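Long-range contacts in positive phenol-degradative gene regulator (Ralstonia sp. E2, PDB 5FRZ), which probably activates transcription of phenol-degradation genes with sigma-54 RNA polymerase, its N-terminal sensory part, the piece present here, binding a phenol and a zinc ion: residues V108-L113 with F128-S133; Y172-C177 with C185-K190. All blocks are in the same frame, centred on the assembly; numbering follows the deposited sequence.

Interaction 1: V108-L113 with F128-S133. With 2MP (3,4-dimethylphenol), chain D.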
loop_
_atom_site.group_PDB
_atom_site.type_symbol
_atom_site.label_atom_id
_atom_site.label_comp_id
_atom_site.label_asym_id
_atom_site.label_seq_id
_atom_site.Cartn_x
_atom_site.Cartn_y
_atom_site.Cartn_z
ATOM N N VAL A 108 -3.333 -12.341 0.343
ATOM C CA VAL A 108 -3.563 -13.637 0.978
ATOM C C VAL A 108 -4.223 -14.559 -0.041
ATOM O O VAL A 108 -4.830 -14.084 -1.006
ATOM C CB VAL A 108 -4.469 -13.498 2.247
ATOM C CG1 VAL A 108 -5.895 -13.067 1.863
ATOM C CG2 VAL A 108 -4.504 -14.794 3.061
ATOM N N ARG A 109 -4.097 -15.870 0.153
ATOM C CA ARG A 109 -4.919 -16.816 -0.589
ATOM C C ARG A 109 -5.952 -17.488 0.311
ATOM O O ARG A 109 -5.633 -17.979 1.401
ATOM C CB ARG A 109 -4.062 -17.883 -1.265
ATOM C CG ARG A 109 -4.393 -18.021 -2.743
ATOM C CD ARG A 109 -3.906 -19.336 -3.307
ATOM N NE ARG A 109 -4.808 -20.439 -3.001
ATOM C CZ ARG A 109 -4.654 -21.667 -3.483
ATOM N NH1 ARG A 109 -3.632 -21.938 -4.287
ATOM N NH2 ARG A 109 -5.520 -22.620 -3.172
ATOM N N VAL A 110 -7.180 -17.524 -0.178
ATOM C CA VAL A 110 -8.330 -17.939 0.607
ATOM C C VAL A 110 -8.816 -19.303 0.179
ATOM O O VAL A 110 -8.857 -19.610 -1.020
ATOM C CB VAL A 110 -9.518 -16.955 0.454
ATOM C CG1 VAL A 110 -10.515 -17.156 1.577
ATOM C CG2 VAL A 110 -9.043 -15.532 0.420
ATOM N N THR A 111 -9.203 -20.109 1.157
ATOM C CA THR A 111 -9.949 -21.330 0.887
ATOM C C THR A 111 -11.234 -21.330 1.713
ATOM O O THR A 111 -11.193 -21.285 2.941
ATOM C CB THR A 111 -9.110 -22.606 1.195
ATOM O OG1 THR A 111 -8.013 -22.691 0.275
ATOM C CG2 THR A 111 -9.962 -23.855 1.058
ATOM N N PRO A 112 -12.391 -21.339 1.034
ATOM C CA PRO A 112 -13.650 -21.517 1.766
ATOM C C PRO A 112 -13.734 -22.874 2.454
ATOM O O PRO A 112 -13.440 -23.894 1.831
ATOM C CB PRO A 112 -14.709 -21.391 0.668
ATOM C CG PRO A 112 -14.064 -20.518 -0.365
ATOM C CD PRO A 112 -12.614 -20.924 -0.362
ATOM N N LEU A 113 -14.091 -22.872 3.738
ATOM C CA LEU A 113 -14.483 -24.088 4.444
ATOM C C LEU A 113 -15.967 -24.285 4.202
ATOM O O LEU A 113 -16.373 -25.159 3.436
ATOM C CB LEU A 113 -14.193 -23.997 5.946
ATOM C CG LEU A 113 -12.751 -23.708 6.366
ATOM C CD1 LEU A 113 -12.667 -23.557 7.868
ATOM C CD2 LEU A 113 -11.787 -24.788 5.885
ATOM N N PHE A 128 -13.378 -19.363 6.595
ATOM C CA PHE A 128 -12.362 -19.447 5.549
ATOM C C PHE A 128 -10.967 -19.745 6.093
ATOM O O PHE A 128 -10.657 -19.427 7.249
ATOM C CB PHE A 128 -12.331 -18.139 4.743
ATOM C CG PHE A 128 -13.669 -17.749 4.173
ATOM C CD1 PHE A 128 -14.638 -17.155 4.973
ATOM C CD2 PHE A 128 -13.960 -17.970 2.838
ATOM C CE1 PHE A 128 -15.877 -16.813 4.458
ATOM C CE2 PHE A 128 -15.201 -17.623 2.317
ATOM C CZ PHE A 128 -16.152 -17.044 3.128
ATOM N N LEU A 129 -10.134 -20.353 5.242
ATOM C CA LEU A 129 -8.697 -20.473 5.488
ATOM C C LEU A 129 -7.937 -19.339 4.803
ATOM O O LEU A 129 -8.238 -18.979 3.672
ATOM C CB LEU A 129 -8.162 -21.818 4.980
ATOM C CG LEU A 129 -8.607 -23.103 5.685
ATOM C CD1 LEU A 129 -7.945 -24.339 5.056
ATOM C CD2 LEU A 129 -8.276 -23.038 7.163
ATOM N N TRP A 130 -6.955 -18.789 5.500
ATOM C CA TRP A 130 -6.020 -17.840 4.920
ATOM C C TRP A 130 -4.645 -18.466 4.894
ATOM O O TRP A 130 -4.107 -18.853 5.938
ATOM C CB TRP A 130 -5.966 -16.552 5.725
ATOM C CG TRP A 130 -7.004 -15.527 5.350
ATOM C CD1 TRP A 130 -7.771 -15.487 4.219
ATOM C CD2 TRP A 130 -7.372 -14.392 6.126
ATOM N NE1 TRP A 130 -8.600 -14.384 4.246
ATOM C CE2 TRP A 130 -8.368 -13.695 5.410
ATOM C CE3 TRP A 130 -6.950 -13.891 7.360
ATOM C CZ2 TRP A 130 -8.939 -12.520 5.888
ATOM C CZ3 TRP A 130 -7.533 -12.720 7.835
ATOM C CH2 TRP A 130 -8.514 -12.058 7.103
ATOM N N GLU A 131 -4.080 -18.565 3.699
ATOM C CA GLU A 131 -2.727 -19.069 3.549
ATOM C C GLU A 131 -1.844 -17.994 2.942
ATOM O O GLU A 131 -2.285 -17.238 2.076
ATOM C CB GLU A 131 -2.730 -20.330 2.697
ATOM C CG GLU A 131 -3.389 -21.504 3.410
ATOM C CD GLU A 131 -3.425 -22.758 2.569
ATOM O OE1 GLU A 131 -2.402 -23.476 2.538
ATOM O OE2 GLU A 131 -4.476 -23.027 1.943
ATOM N N ASP A 132 -0.614 -17.909 3.436
ATOM C CA ASP A 132 0.359 -16.937 2.942
ATOM C C ASP A 132 -0.119 -15.504 3.151
ATOM O O ASP A 132 0.075 -14.658 2.279
ATOM C CB ASP A 132 0.657 -17.177 1.459
ATOM C CG ASP A 132 1.516 -18.413 1.231
ATOM O OD1 ASP A 132 2.081 -18.933 2.217
ATOM O OD2 ASP A 132 1.637 -18.860 0.072
ATOM N N SER A 133 -0.742 -15.255 4.305
ATOM C CA SER A 133 -1.112 -13.909 4.738
ATOM C C SER A 133 0.084 -12.962 4.705
ATOM O O SER A 133 1.066 -13.183 5.414
ATOM C CB SER A 133 -1.686 -13.938 6.155
ATOM O OG SER A 133 -2.963 -14.566 6.201
HETATM O O1 2MP D . -9.759 -12.736 2.312
HETATM C C1 2MP D . -11.136 -12.522 2.216
HETATM C C2 2MP D . -11.660 -11.418 1.545
HETATM C C3 2MP D . -13.036 -11.231 1.469
HETATM C C4 2MP D . -13.863 -12.165 2.070
HETATM C C5 2MP D . -13.322 -13.250 2.721
HETATM C C6 2MP D . -11.959 -13.450 2.809
HETATM C C7 2MP D . -15.377 -12.037 2.035
HETATM C C8 2MP D . -14.237 -14.239 3.364
#

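Interaction 2: Y172-C177 with C185-K190. With ZN (zinc ion), chain C; 2MP (3,4-dimethylphenol), chain D.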
loop_
_atom_site.group_PDB
_atom_site.type_symbol
_atom_site.label_atom_id
_atom_site.label_comp_id
_atom_site.label_asym_id
_atom_site.label_seq_id
_atom_site.Cartn_x
_atom_site.Cartn_y
_atom_site.Cartn_z
ATOM N N TYR A 172 -16.042 -10.013 10.944
ATOM C CA TYR A 172 -15.170 -11.178 10.918
ATOM C C TYR A 172 -14.205 -11.216 12.095
ATOM O O TYR A 172 -13.794 -10.175 12.618
ATOM C CB TYR A 172 -14.352 -11.211 9.639
ATOM C CG TYR A 172 -15.107 -11.630 8.422
ATOM C CD1 TYR A 172 -16.000 -10.756 7.801
ATOM C CD2 TYR A 172 -14.903 -12.887 7.862
ATOM C CE1 TYR A 172 -16.680 -11.129 6.683
ATOM C CE2 TYR A 172 -15.586 -13.274 6.732
ATOM C CZ TYR A 172 -16.470 -12.388 6.143
ATOM O OH TYR A 172 -17.153 -12.775 5.011
ATOM N N ARG A 173 -13.824 -12.422 12.496
ATOM C CA ARG A 173 -12.782 -12.578 13.502
ATOM C C ARG A 173 -11.815 -13.686 13.093
ATOM O O ARG A 173 -12.219 -14.696 12.506
ATOM C CB ARG A 173 -13.397 -12.871 14.881
ATOM C CG ARG A 173 -12.431 -13.530 15.868
ATOM C CD ARG A 173 -12.631 -13.085 17.326
ATOM N NE ARG A 173 -11.971 -14.025 18.244
ATOM C CZ ARG A 173 -12.203 -14.100 19.557
ATOM N NH1 ARG A 173 -13.077 -13.276 20.128
ATOM N NH2 ARG A 173 -11.555 -14.994 20.302
ATOM N N GLU A 174 -10.530 -13.479 13.382
ATOM C CA GLU A 174 -9.530 -14.516 13.203
ATOM C C GLU A 174 -9.530 -15.483 14.377
ATOM O O GLU A 174 -9.247 -15.074 15.489
ATOM C CB GLU A 174 -8.142 -13.896 13.077
ATOM C CG GLU A 174 -7.827 -13.274 11.766
ATOM C CD GLU A 174 -6.348 -13.013 11.636
ATOM O OE1 GLU A 174 -5.879 -11.991 12.178
ATOM O OE2 GLU A 174 -5.659 -13.845 11.021
ATOM N N LEU A 175 -9.807 -16.760 14.125
ATOM C CA LEU A 175 -9.779 -17.784 15.180
ATOM C C LEU A 175 -8.386 -18.400 15.266
ATOM O O LEU A 175 -8.029 -19.055 16.248
ATOM C CB LEU A 175 -10.819 -18.871 14.905
ATOM C CG LEU A 175 -12.184 -18.370 14.408
ATOM C CD1 LEU A 175 -13.167 -19.524 14.187
ATOM C CD2 LEU A 175 -12.779 -17.325 15.360
ATOM N N GLU A 176 -7.613 -18.174 14.211
ATOM C CA GLU A 176 -6.278 -18.717 14.068
ATOM C C GLU A 176 -5.449 -17.725 13.266
ATOM O O GLU A 176 -6.004 -17.037 12.416
ATOM C CB GLU A 176 -6.330 -20.065 13.369
ATOM C CG GLU A 176 -5.745 -21.141 14.217
ATOM C CD GLU A 176 -6.276 -22.499 13.926
ATOM O OE1 GLU A 176 -6.071 -22.973 12.787
ATOM O OE2 GLU A 176 -6.858 -23.103 14.850
ATOM N N CYS A 177 -4.142 -17.635 13.525
ATOM C CA CYS A 177 -3.297 -16.667 12.807
ATOM C C CYS A 177 -1.816 -17.011 12.817
ATOM O O CYS A 177 -1.239 -17.207 13.889
ATOM C CB CYS A 177 -3.474 -15.262 13.399
ATOM S SG CYS A 177 -2.536 -13.952 12.525
ATOM N N CYS A 185 -3.975 -18.973 8.853
ATOM C CA CYS A 185 -5.024 -18.181 9.482
ATOM C C CYS A 185 -6.367 -18.823 9.185
ATOM O O CYS A 185 -6.527 -19.500 8.168
ATOM C CB CYS A 185 -5.007 -16.730 8.984
ATOM S SG CYS A 185 -3.440 -15.781 9.219
ATOM N N ARG A 186 -7.319 -18.622 10.089
ATOM C CA ARG A 186 -8.690 -19.086 9.925
ATOM C C ARG A 186 -9.667 -18.033 10.450
ATOM O O ARG A 186 -9.504 -17.492 11.555
ATOM C CB ARG A 186 -8.923 -20.410 10.650
ATOM C CG ARG A 186 -9.755 -21.387 9.841
ATOM C CD ARG A 186 -10.308 -22.541 10.689
ATOM N NE ARG A 186 -9.306 -23.131 11.581
ATOM C CZ ARG A 186 -8.398 -24.041 11.221
ATOM N NH1 ARG A 186 -8.342 -24.497 9.970
ATOM N NH2 ARG A 186 -7.542 -24.508 12.120
ATOM N N ILE A 187 -10.695 -17.752 9.657
ATOM C CA ILE A 187 -11.599 -16.650 9.968
ATOM C C ILE A 187 -13.063 -17.069 9.986
ATOM O O ILE A 187 -13.462 -18.045 9.343
ATOM C CB ILE A 187 -11.433 -15.490 8.965
ATOM C CG1 ILE A 187 -12.008 -15.872 7.593
ATOM C CG2 ILE A 187 -9.958 -15.113 8.837
ATOM C CD1 ILE A 187 -11.886 -14.757 6.553
ATOM N N LEU A 188 -13.846 -16.306 10.736
ATOM C CA LEU A 188 -15.278 -16.504 10.837
ATOM C C LEU A 188 -16.003 -15.179 10.677
ATOM O O LEU A 188 -15.729 -14.216 11.399
ATOM C CB LEU A 188 -15.643 -17.142 12.189
ATOM C CG LEU A 188 -17.131 -17.169 12.543
ATOM C CD1 LEU A 188 -17.939 -18.008 11.570
ATOM C CD2 LEU A 188 -17.320 -17.651 13.976
ATOM N N GLY A 189 -16.929 -15.121 9.731
ATOM C CA GLY A 189 -17.732 -13.922 9.565
ATOM C C GLY A 189 -19.205 -14.180 9.773
ATOM O O GLY A 189 -19.745 -15.153 9.253
ATOM N N LYS A 190 -19.868 -13.300 10.516
ATOM C CA LYS A 190 -21.299 -13.435 10.696
ATOM C C LYS A 190 -21.902 -12.102 11.108
ATOM O O LYS A 190 -21.163 -11.171 11.458
ATOM C CB LYS A 190 -21.607 -14.539 11.719
ATOM C CG LYS A 190 -20.986 -14.340 13.059
ATOM C CD LYS A 190 -21.220 -15.551 13.953
ATOM C CE LYS A 190 -20.444 -15.419 15.251
ATOM N NZ LYS A 190 -20.708 -16.542 16.166
HETATM ZN ZN ZN C . -3.657 -13.929 10.461
HETATM O O1 2MP D . -9.759 -12.736 2.312
HETATM C C1 2MP D . -11.136 -12.522 2.216
HETATM C C2 2MP D . -11.660 -11.418 1.545
HETATM C C3 2MP D . -13.036 -11.231 1.469
HETATM C C4 2MP D . -13.863 -12.165 2.070
HETATM C C5 2MP D . -13.322 -13.250 2.721
HETATM C C6 2MP D . -11.959 -13.450 2.809
HETATM C C7 2MP D . -15.377 -12.037 2.035
HETATM C C8 2MP D . -14.237 -14.239 3.364
#

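Interaction 1: V108-L113 with F128-S133
Val-108 grips the indole of Trp-130 with both methyls, the two side chains meeting at about a right angle. Val-108 CG1 stands over the face of the five-membered ring, 4.1 Å from the Trp-130 ring centroid in a CH-pi contact, while Val-108 CG2 presses on the root of the ring, 3.5 Å from Trp-130 CG. A chi1 of 67° divides the work, wedging CG1 between the backbone N and the carbonyl carbon. Val-110 lies alongside the indole and points the same way, with CG2 near the pyrrole edge and Val-110 CG1 meeting Phe-128 CD2 at 3.8 Å. Trp-130 presents its N-H to 3,4-dimethylphenol: NE1 donates to O1 at 2.8 Å, with an N-H...O angle of 144°, and O1 sits at the ring edge. Phe-128 receives the other end of the ligand, whose methyl C8 rides over the centre of the phenyl face, 3.2 Å from Phe-128 CE1, a tight fit. Pro-112 packs obliquely against the same ring. Leu-129, on the face away from the ligand, meets Leu-113 from the chain's corner, Leu-113 CD2 lying 3.6 Å from Leu-129 CG. Two pairs of backbone hydrogen bonds, between Arg-109 and Glu-131 and between Thr-111 and Leu-129, fix the antiparallel register; in the shortest, Leu-129 N reaches Thr-111 O at 2.7 Å. Helix 91-104 covers the ligand-side face through Pro-99 and Leu-95. The arrangement is a beta hairpin at the edge of a four-stranded antiparallel sheet, whose ligand-side face, carrying Val-110, Phe-128 and Trp-130, forms one wall of the sensor domain's phenol pocket.

Interaction 2: Y172-C177 with C185-K190
Glu-174, Cys-177 and Cys-185 meet at a zinc ion: Glu-174 OE2 binds the zinc at 2.1 Å, Cys-185 SG at 2.2 Å and Cys-177 SG at 2.4 Å, and Cys-151 supplies the fourth ligand. Glu-174 reaches the metal with a chain extended beyond CG and lends only one carboxylate oxygen to the bond. The sulfur of Cys-177 comes in at roughly a tetrahedral angle to that oxygen, SG being anti to the backbone N (chi1 -177°). Next come the backbone bonds. Arg-173 and Leu-188 exchange a reciprocal pair, of which Arg-173 N to Leu-188 O measures 2.8 Å. A classic beta bulge then follows, where two residues, Leu-175 and Glu-176, sit opposite the single Arg-186: Leu-175 N gives Arg-186 O a bond of 2.7 Å, whereas Glu-176 N reaches the same oxygen only weakly, at 3.3 Å. The return bond runs from Arg-186 N to Glu-176 O. Beside the bulge the side chains of Glu-176 and Arg-186 run together and their charged groups pair, although the modelled placing of those ends is doubtful.

Packing takes over farther along the hairpin. The Tyr-172 ring lies flat over Gly-189, whose CA is 3.6 Å from the ring centroid in a CH-pi contact, while Ile-187 CD1 approaches Tyr-172 CD2 at 3.8 Å. Tyr-172 OH is hydrogen-bonded to Tyr-124 and Thr-162, which anchors the far end of the ring. Ile-155 of helix 152-166 packs against Tyr-172, Glu-174 and Ile-187. Three sulfurs and one carboxylate oxygen thus complete a four-ligand protein shell, consistent with a structural zinc; if all four groups are ionised, the metal would offset only about half of their negative charge.

In the fold
The two hairpins, with centres about 10 Å apart, are neighbouring halves of one antiparallel four-stranded sheet. Strands 123-131 and 185-191 join them through probable hydrogen bonds from Trp-130 N to Cys-185 O (2.8 Å) and from Ile-187 N to Phe-128 O (2.9 Å). Both interactions also line the same pocket: interaction 1 supplies a hydrogen-bond donor to the hydroxyl, while interaction 2 contributes Ile-187 CD1, 4.0 Å from ligand C6, and Tyr-172 OH, 3.5 Å from C7. The zinc lies 10.2 Å from ligand O1, so the metal does not touch the phenol. Trp-130 bonds toward both sites, its backbone N to Cys-185 and its NE1 to the ligand; whether this couples them is not established by the structure.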